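Local coordinates for protein gamma-glutamyltranspeptidase (Ggt) (Helicobacter pylori 26695, PDB 5BPK) that belongs to the N-terminal-nucleophile hydrolases and probably hydrolyses or transfers the gamma-glutamyl group of glutathione and related compounds, at residues A[285-290]-A[338-343]; A[38-43]-A[66-71]; A[190-195]-A[241-246]. One frame throughout, in Å; residues are numbered along the deposited sequence.

Interaction 1: residues A[285-290]-A[338-343]; sequences GGTHLI and VPVDKL
Thr287, on helix 285-296, meets Val340 and Leu343 of the short helix 340-343 through both branches of its side chain. Most of the contact is apolar. With chi1 at -65°, OG1 lies anti to the carbonyl carbon, which leaves the methyl CG2 of Thr287 anti to the backbone N, 3.7 Å from Leu343 CB, with Leu343 CD1 just beyond. A branched CB is useful here because one small residue can face two neighbours a helical turn apart. His288 adds a looser touch: its CE1 comes within 4.3 Å of Leu343 CD1, and the methyl approaches the ring obliquely.

The polar atoms add little across the gap. Thr287 OG1 sits against the methyls of Val340, 3.6 Å from CG1, in plain van der Waals contact. The ring of His288 is oriented from its own helix, since ND1 is hydrogen-bonded to Gln291 OE1. The helix carrying Val340 and Leu343 starts just after Pro339.

Around the pair, Leu343 and His288 also pack on Met330 and helix 309-329, while Ile290 and Val340 touch Val267 of the central sheet. The bound ligand is about 11 Å from the His288 side chain, so the contact is packing of the fold and not part of the ligand's immediate surroundings: a helix covers one face of the sheet, as in the layered alpha-beta-beta-alpha fold of Ntn hydrolases.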
# COMPACT_ATOMS: atom_id res chain seq x y z
N GLY A 285 4.10 -4.27 7.49
CA GLY A 285 4.07 -2.82 7.69
C GLY A 285 3.68 -2.36 9.08
O GLY A 285 4.39 -1.57 9.70
N GLY A 286 2.56 -2.86 9.57
CA GLY A 286 2.08 -2.48 10.90
C GLY A 286 3.06 -2.86 12.00
O GLY A 286 3.29 -2.08 12.95
N THR A 287 3.65 -4.04 11.88
CA THR A 287 4.57 -4.52 12.91
C THR A 287 5.78 -3.62 13.00
O THR A 287 6.14 -3.17 14.10
CB THR A 287 5.00 -5.97 12.62
OG1 THR A 287 3.85 -6.83 12.72
CG2 THR A 287 6.10 -6.45 13.57
N HIS A 288 6.43 -3.35 11.87
CA HIS A 288 7.62 -2.51 11.90
C HIS A 288 7.32 -1.03 12.18
O HIS A 288 8.14 -0.35 12.79
CB HIS A 288 8.47 -2.69 10.65
CG HIS A 288 8.93 -4.10 10.45
ND1 HIS A 288 9.58 -4.81 11.43
CD2 HIS A 288 8.81 -4.94 9.40
CE1 HIS A 288 9.84 -6.03 10.99
NE2 HIS A 288 9.38 -6.13 9.76
N LEU A 289 6.15 -0.55 11.76
CA LEU A 289 5.70 0.80 12.09
C LEU A 289 5.67 0.96 13.60
O LEU A 289 6.24 1.89 14.15
CB LEU A 289 4.30 1.04 11.52
CG LEU A 289 3.56 2.27 12.02
CD1 LEU A 289 4.37 3.52 11.73
CD2 LEU A 289 2.16 2.31 11.38
N ILE A 290 5.05 -0.01 14.28
CA ILE A 290 4.89 0.05 15.73
C ILE A 290 6.24 -0.15 16.44
O ILE A 290 6.54 0.53 17.42
CB ILE A 290 3.84 -0.99 16.20
CG1 ILE A 290 2.44 -0.50 15.79
CG2 ILE A 290 3.91 -1.25 17.71
CD1 ILE A 290 1.38 -1.55 15.81
N VAL A 338 5.47 -16.08 12.83
CA VAL A 338 5.89 -14.68 12.78
C VAL A 338 5.80 -14.09 14.18
O VAL A 338 4.71 -14.05 14.77
CB VAL A 338 5.02 -13.85 11.81
CG1 VAL A 338 5.55 -12.40 11.75
CG2 VAL A 338 4.99 -14.49 10.44
N PRO A 339 6.95 -13.67 14.75
CA PRO A 339 6.98 -13.23 16.15
C PRO A 339 6.53 -11.77 16.32
O PRO A 339 7.27 -10.93 16.84
CB PRO A 339 8.46 -13.41 16.52
CG PRO A 339 9.17 -13.14 15.24
CD PRO A 339 8.31 -13.78 14.19
N VAL A 340 5.29 -11.50 15.93
CA VAL A 340 4.78 -10.13 15.94
C VAL A 340 4.86 -9.55 17.35
O VAL A 340 5.36 -8.45 17.54
CB VAL A 340 3.32 -10.04 15.43
CG1 VAL A 340 2.76 -8.61 15.62
CG2 VAL A 340 3.24 -10.46 13.95
N ASP A 341 4.39 -10.33 18.33
CA ASP A 341 4.35 -9.87 19.72
C ASP A 341 5.74 -9.52 20.25
O ASP A 341 5.87 -8.57 21.02
CB ASP A 341 3.69 -10.92 20.63
CG ASP A 341 2.16 -10.95 20.48
OD1 ASP A 341 1.58 -10.05 19.85
OD2 ASP A 341 1.55 -11.89 21.02
N LYS A 342 6.76 -10.28 19.86
CA LYS A 342 8.13 -9.98 20.29
C LYS A 342 8.66 -8.72 19.60
O LYS A 342 9.33 -7.91 20.23
CB LYS A 342 9.08 -11.16 20.02
CG LYS A 342 8.81 -12.38 20.91
CD LYS A 342 9.70 -13.54 20.52
CE LYS A 342 9.40 -14.78 21.36
NZ LYS A 342 10.33 -15.89 21.01
N LEU A 343 8.36 -8.56 18.32
CA LEU A 343 8.84 -7.41 17.56
C LEU A 343 8.22 -6.08 18.03
O LEU A 343 8.87 -5.04 17.95
CB LEU A 343 8.61 -7.61 16.05
CG LEU A 343 9.46 -8.70 15.38
CD1 LEU A 343 8.96 -8.96 13.98
CD2 LEU A 343 10.98 -8.36 15.38

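Interaction 2: residues A[38-43]-A[66-71]; sequences GLALSS and VAIGFA
A strand-against-helix contact, of the kind that builds the alpha/beta layers of the Ntn-hydrolase fold, brings Ala40 and Ser42 onto Ile68 of helix 61-75. Strand 38-41 lies at the subunit interface: Leu39, Ala40 and Leu41 pair in an antiparallel ladder with a strand of the partner chain, so the sheet continues from one chain into the other. Side chains alternate along the extended backbone, and Ala40 and Ser42 direct their CB atoms to the helix while Leu41 points away and packs on Ile32.

Ile68 alone carries the helix side of the meeting, and its two branches divide the work. CG1 is anti to the carbonyl carbon (chi1 -69°), and the extended chain beyond it (chi2 172°) delivers CD1 to 3.8 Å from Ala40 CB. The other branch, CG2, reaches the next inward position and lies 4.1 Å from Ser42 CB. A long beta-branched residue can thus span Ala40 on the strand and Ser42 just past its end, and the small alanine and serine leave room for it. Tyr4 of the partner chain also packs on Ile68, so the isoleucine is enclosed from both subunits.

Ser42 offers the helix its CB and uses its hydroxyl in another direction. With chi1 at 83°, OG stands between the backbone N and the carbonyl carbon and is hydrogen-bonded to His44 N and Ser48 OG.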
# COMPACT_ATOMS: atom_id res chain seq x y z
N GLY A 38 -17.75 14.19 6.69
CA GLY A 38 -16.44 13.55 6.70
C GLY A 38 -15.68 13.77 5.41
O GLY A 38 -15.99 14.68 4.64
N LEU A 39 -14.65 12.95 5.19
CA LEU A 39 -13.80 13.06 4.00
C LEU A 39 -13.49 11.70 3.41
O LEU A 39 -13.33 10.71 4.14
CB LEU A 39 -12.47 13.77 4.33
CG LEU A 39 -12.54 15.27 4.60
CD1 LEU A 39 -11.19 15.80 5.09
CD2 LEU A 39 -12.99 16.02 3.36
N ALA A 40 -13.39 11.67 2.09
CA ALA A 40 -12.96 10.49 1.34
C ALA A 40 -11.85 10.97 0.39
O ALA A 40 -12.12 11.70 -0.56
CB ALA A 40 -14.13 9.91 0.56
N LEU A 41 -10.61 10.58 0.68
CA LEU A 41 -9.46 11.09 -0.05
C LEU A 41 -8.66 9.99 -0.73
O LEU A 41 -8.27 9.01 -0.10
CB LEU A 41 -8.53 11.86 0.89
CG LEU A 41 -9.07 13.10 1.61
CD1 LEU A 41 -7.99 13.65 2.53
CD2 LEU A 41 -9.50 14.13 0.59
N SER A 42 -8.42 10.19 -2.02
CA SER A 42 -7.63 9.28 -2.85
C SER A 42 -6.67 10.10 -3.71
O SER A 42 -6.72 11.33 -3.71
CB SER A 42 -8.55 8.45 -3.74
OG SER A 42 -8.91 9.15 -4.93
N SER A 43 -5.83 9.40 -4.46
CA SER A 43 -4.87 10.03 -5.35
C SER A 43 -5.45 10.46 -6.71
O SER A 43 -4.71 10.97 -7.54
CB SER A 43 -3.68 9.09 -5.58
OG SER A 43 -2.90 8.97 -4.40
N VAL A 66 -15.62 1.44 -0.77
CA VAL A 66 -15.94 0.50 -1.84
C VAL A 66 -16.10 1.24 -3.19
O VAL A 66 -15.54 0.82 -4.21
CB VAL A 66 -17.18 -0.36 -1.48
CG1 VAL A 66 -17.69 -1.14 -2.72
CG2 VAL A 66 -16.82 -1.31 -0.31
N ALA A 67 -16.82 2.35 -3.18
CA ALA A 67 -16.98 3.16 -4.40
C ALA A 67 -15.61 3.62 -4.94
O ALA A 67 -15.35 3.53 -6.14
CB ALA A 67 -17.90 4.35 -4.14
N ILE A 68 -14.74 4.06 -4.04
CA ILE A 68 -13.39 4.49 -4.42
C ILE A 68 -12.54 3.36 -4.99
O ILE A 68 -11.87 3.56 -6.00
CB ILE A 68 -12.66 5.18 -3.26
CG1 ILE A 68 -13.32 6.53 -2.97
CG2 ILE A 68 -11.18 5.36 -3.55
CD1 ILE A 68 -12.81 7.22 -1.73
N GLY A 69 -12.58 2.19 -4.36
CA GLY A 69 -11.84 1.03 -4.83
C GLY A 69 -12.17 0.70 -6.28
O GLY A 69 -11.28 0.45 -7.09
N PHE A 70 -13.45 0.71 -6.63
CA PHE A 70 -13.81 0.45 -8.03
C PHE A 70 -13.51 1.62 -8.97
O PHE A 70 -13.10 1.41 -10.11
CB PHE A 70 -15.28 0.03 -8.16
CG PHE A 70 -15.56 -1.36 -7.63
CD1 PHE A 70 -15.01 -2.46 -8.26
CD2 PHE A 70 -16.35 -1.56 -6.51
CE1 PHE A 70 -15.24 -3.75 -7.80
CE2 PHE A 70 -16.60 -2.85 -6.04
CZ PHE A 70 -16.04 -3.94 -6.69
N ALA A 71 -13.73 2.86 -8.51
CA ALA A 71 -13.43 4.04 -9.34
C ALA A 71 -11.94 4.11 -9.71
O ALA A 71 -11.60 4.32 -10.87
CB ALA A 71 -13.88 5.32 -8.65

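Interaction 3: residues A[190-195]-A[241-246]; sequences YSSSKK and EKDMKK
Ser192 and Asp243 face each other across the space between helices 191-196 and 234-246, a helix-helix contact at the periphery of the large subunit that relies on polar groups. Their side chains point at one another without bonding directly: Asp243 OD2 is 4.1 Å from Ser192 CB, a spacing that is van der Waals in nature. The hydroxyl of Ser192 is turned between its backbone N and carbonyl carbon (chi1 59°), and its OG remains 4.3 Å from Asp243 OD2.

What ties the two together is a third group. Tyr131 OH is hydrogen-bonded both to Ser192 OG and to Asp243 OD2, and so bridges the helices. The partner chain reaches the same two atoms, its Ser29 O bonding to Ser192 OG and its Asp31 N to Asp243 OD2. Short polar side chains suit these buried positions, because serine and aspartate leave room for the tyrosine hydroxyl and the foreign backbone while supplying the polar atoms they need. Two bonds on OD2 would be expected to stabilise the carboxylate, and they accompany an unusual chi1 of -146°, well away from the staggered values.

At the solvent side a second pair runs alongside. Lys246 lies one turn after Asp243 on the same helix face and stretches almost straight over the gap toward Ser191, as a long flexible lysine can at an exposed edge. Its NZ stops 4.4 Å from Ser191 OG, too far for a bond. Lys195 is salt-bridged to Asp31 of the partner chain, which probably offsets the nearness of a like charge: Lys195 NZ and Lys246 NZ are 6.4 Å apart.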
# COMPACT_ATOMS: atom_id res chain seq x y z
N TYR A 190 2.54 -8.01 -24.77
CA TYR A 190 1.28 -8.74 -24.57
C TYR A 190 0.20 -8.28 -25.52
O TYR A 190 -0.13 -7.09 -25.57
CB TYR A 190 0.84 -8.62 -23.09
CG TYR A 190 1.99 -9.00 -22.21
CD1 TYR A 190 2.45 -10.32 -22.18
CD2 TYR A 190 2.69 -8.04 -21.50
CE1 TYR A 190 3.56 -10.66 -21.43
CE2 TYR A 190 3.80 -8.38 -20.75
CZ TYR A 190 4.23 -9.68 -20.73
OH TYR A 190 5.34 -10.00 -19.99
N SER A 191 -0.32 -9.22 -26.31
CA SER A 191 -1.39 -8.91 -27.26
C SER A 191 -2.61 -8.31 -26.56
O SER A 191 -3.23 -7.41 -27.10
CB SER A 191 -1.78 -10.13 -28.10
OG SER A 191 -2.13 -11.22 -27.29
N SER A 192 -2.94 -8.79 -25.36
CA SER A 192 -4.06 -8.23 -24.60
C SER A 192 -3.87 -6.75 -24.28
O SER A 192 -4.74 -5.93 -24.58
CB SER A 192 -4.24 -9.03 -23.31
OG SER A 192 -3.05 -8.97 -22.54
N SER A 193 -2.70 -6.38 -23.73
CA SER A 193 -2.42 -5.00 -23.38
C SER A 193 -2.26 -4.07 -24.57
O SER A 193 -2.54 -2.87 -24.47
CB SER A 193 -1.18 -4.94 -22.49
OG SER A 193 -1.40 -5.67 -21.30
N LYS A 194 -1.80 -4.61 -25.70
CA LYS A 194 -1.77 -3.86 -26.95
C LYS A 194 -3.15 -3.39 -27.40
O LYS A 194 -3.26 -2.35 -28.05
CB LYS A 194 -1.08 -4.66 -28.06
CG LYS A 194 0.41 -4.80 -27.82
CD LYS A 194 1.10 -5.74 -28.81
CE LYS A 194 1.04 -5.21 -30.24
NZ LYS A 194 1.84 -6.08 -31.16
N LYS A 195 -4.19 -4.15 -27.05
CA LYS A 195 -5.57 -3.76 -27.34
C LYS A 195 -6.03 -2.60 -26.47
O LYS A 195 -6.68 -1.66 -26.95
CB LYS A 195 -6.53 -4.94 -27.13
CG LYS A 195 -6.28 -6.13 -28.05
CD LYS A 195 -7.32 -7.23 -27.85
CE LYS A 195 -7.02 -8.47 -28.68
NZ LYS A 195 -7.98 -9.58 -28.45
N GLU A 241 -8.67 -18.00 -16.97
CA GLU A 241 -8.01 -19.30 -17.14
C GLU A 241 -7.50 -19.46 -18.57
O GLU A 241 -6.38 -19.90 -18.79
CB GLU A 241 -8.94 -20.47 -16.77
CG GLU A 241 -8.25 -21.84 -16.91
CD GLU A 241 -9.13 -23.01 -16.48
OE1 GLU A 241 -9.59 -23.74 -17.38
OE2 GLU A 241 -9.33 -23.21 -15.27
N LYS A 242 -8.33 -19.07 -19.53
CA LYS A 242 -7.98 -19.19 -20.95
C LYS A 242 -6.72 -18.41 -21.29
O LYS A 242 -5.78 -18.95 -21.91
CB LYS A 242 -9.13 -18.71 -21.82
CG LYS A 242 -8.88 -18.93 -23.30
CD LYS A 242 -10.00 -18.38 -24.15
CE LYS A 242 -9.54 -18.29 -25.58
NZ LYS A 242 -9.00 -19.59 -26.09
N ASP A 243 -6.69 -17.14 -20.90
CA ASP A 243 -5.56 -16.28 -21.20
C ASP A 243 -4.29 -16.76 -20.47
O ASP A 243 -3.19 -16.69 -21.02
CB ASP A 243 -5.88 -14.80 -20.88
CG ASP A 243 -5.22 -13.82 -21.83
OD1 ASP A 243 -4.84 -14.24 -22.96
OD2 ASP A 243 -5.08 -12.63 -21.46
N MET A 244 -4.46 -17.26 -19.25
CA MET A 244 -3.36 -17.87 -18.50
C MET A 244 -2.75 -19.06 -19.24
O MET A 244 -1.53 -19.13 -19.41
CB MET A 244 -3.82 -18.29 -17.11
CG MET A 244 -3.98 -17.11 -16.15
SD MET A 244 -2.40 -16.56 -15.49
CE MET A 244 -2.76 -14.91 -14.86
N LYS A 245 -3.60 -19.98 -19.67
CA LYS A 245 -3.16 -21.16 -20.42
C LYS A 245 -2.41 -20.78 -21.71
O LYS A 245 -1.39 -21.37 -22.04
CB LYS A 245 -4.35 -22.07 -20.73
CG LYS A 245 -3.99 -23.42 -21.36
N LYS A 246 -2.92 -19.76 -22.40
CA LYS A 246 -2.35 -19.28 -23.67
C LYS A 246 -0.97 -18.63 -23.54
O LYS A 246 -0.17 -18.69 -24.47
CB LYS A 246 -3.34 -18.27 -24.28
CG LYS A 246 -2.98 -17.74 -25.66
CD LYS A 246 -4.04 -16.77 -26.15
CE LYS A 246 -3.70 -16.19 -27.52
NZ LYS A 246 -4.42 -14.91 -27.79

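Interactions 1 and 2 are buried and mainly apolar, each built on a beta-branched residue, Thr287 or Ile68, whose two branches serve two neighbours. Interaction 3 is only partly buried, and polar groups bridged by outside partners replace direct packing. The contacts share no helix or strand: interaction 1 joins two helices beside the central sheet, interaction 2 sets an interface strand on a helix, and interaction 3 pairs two peripheral helices. Interactions 1 and 3, with centres about 39 Å apart, lie on opposite sides of the chain's centre. All three are touched by the partner chain, through packing at interaction 1, and through hydrogen bonds as well at interactions 2 and 3.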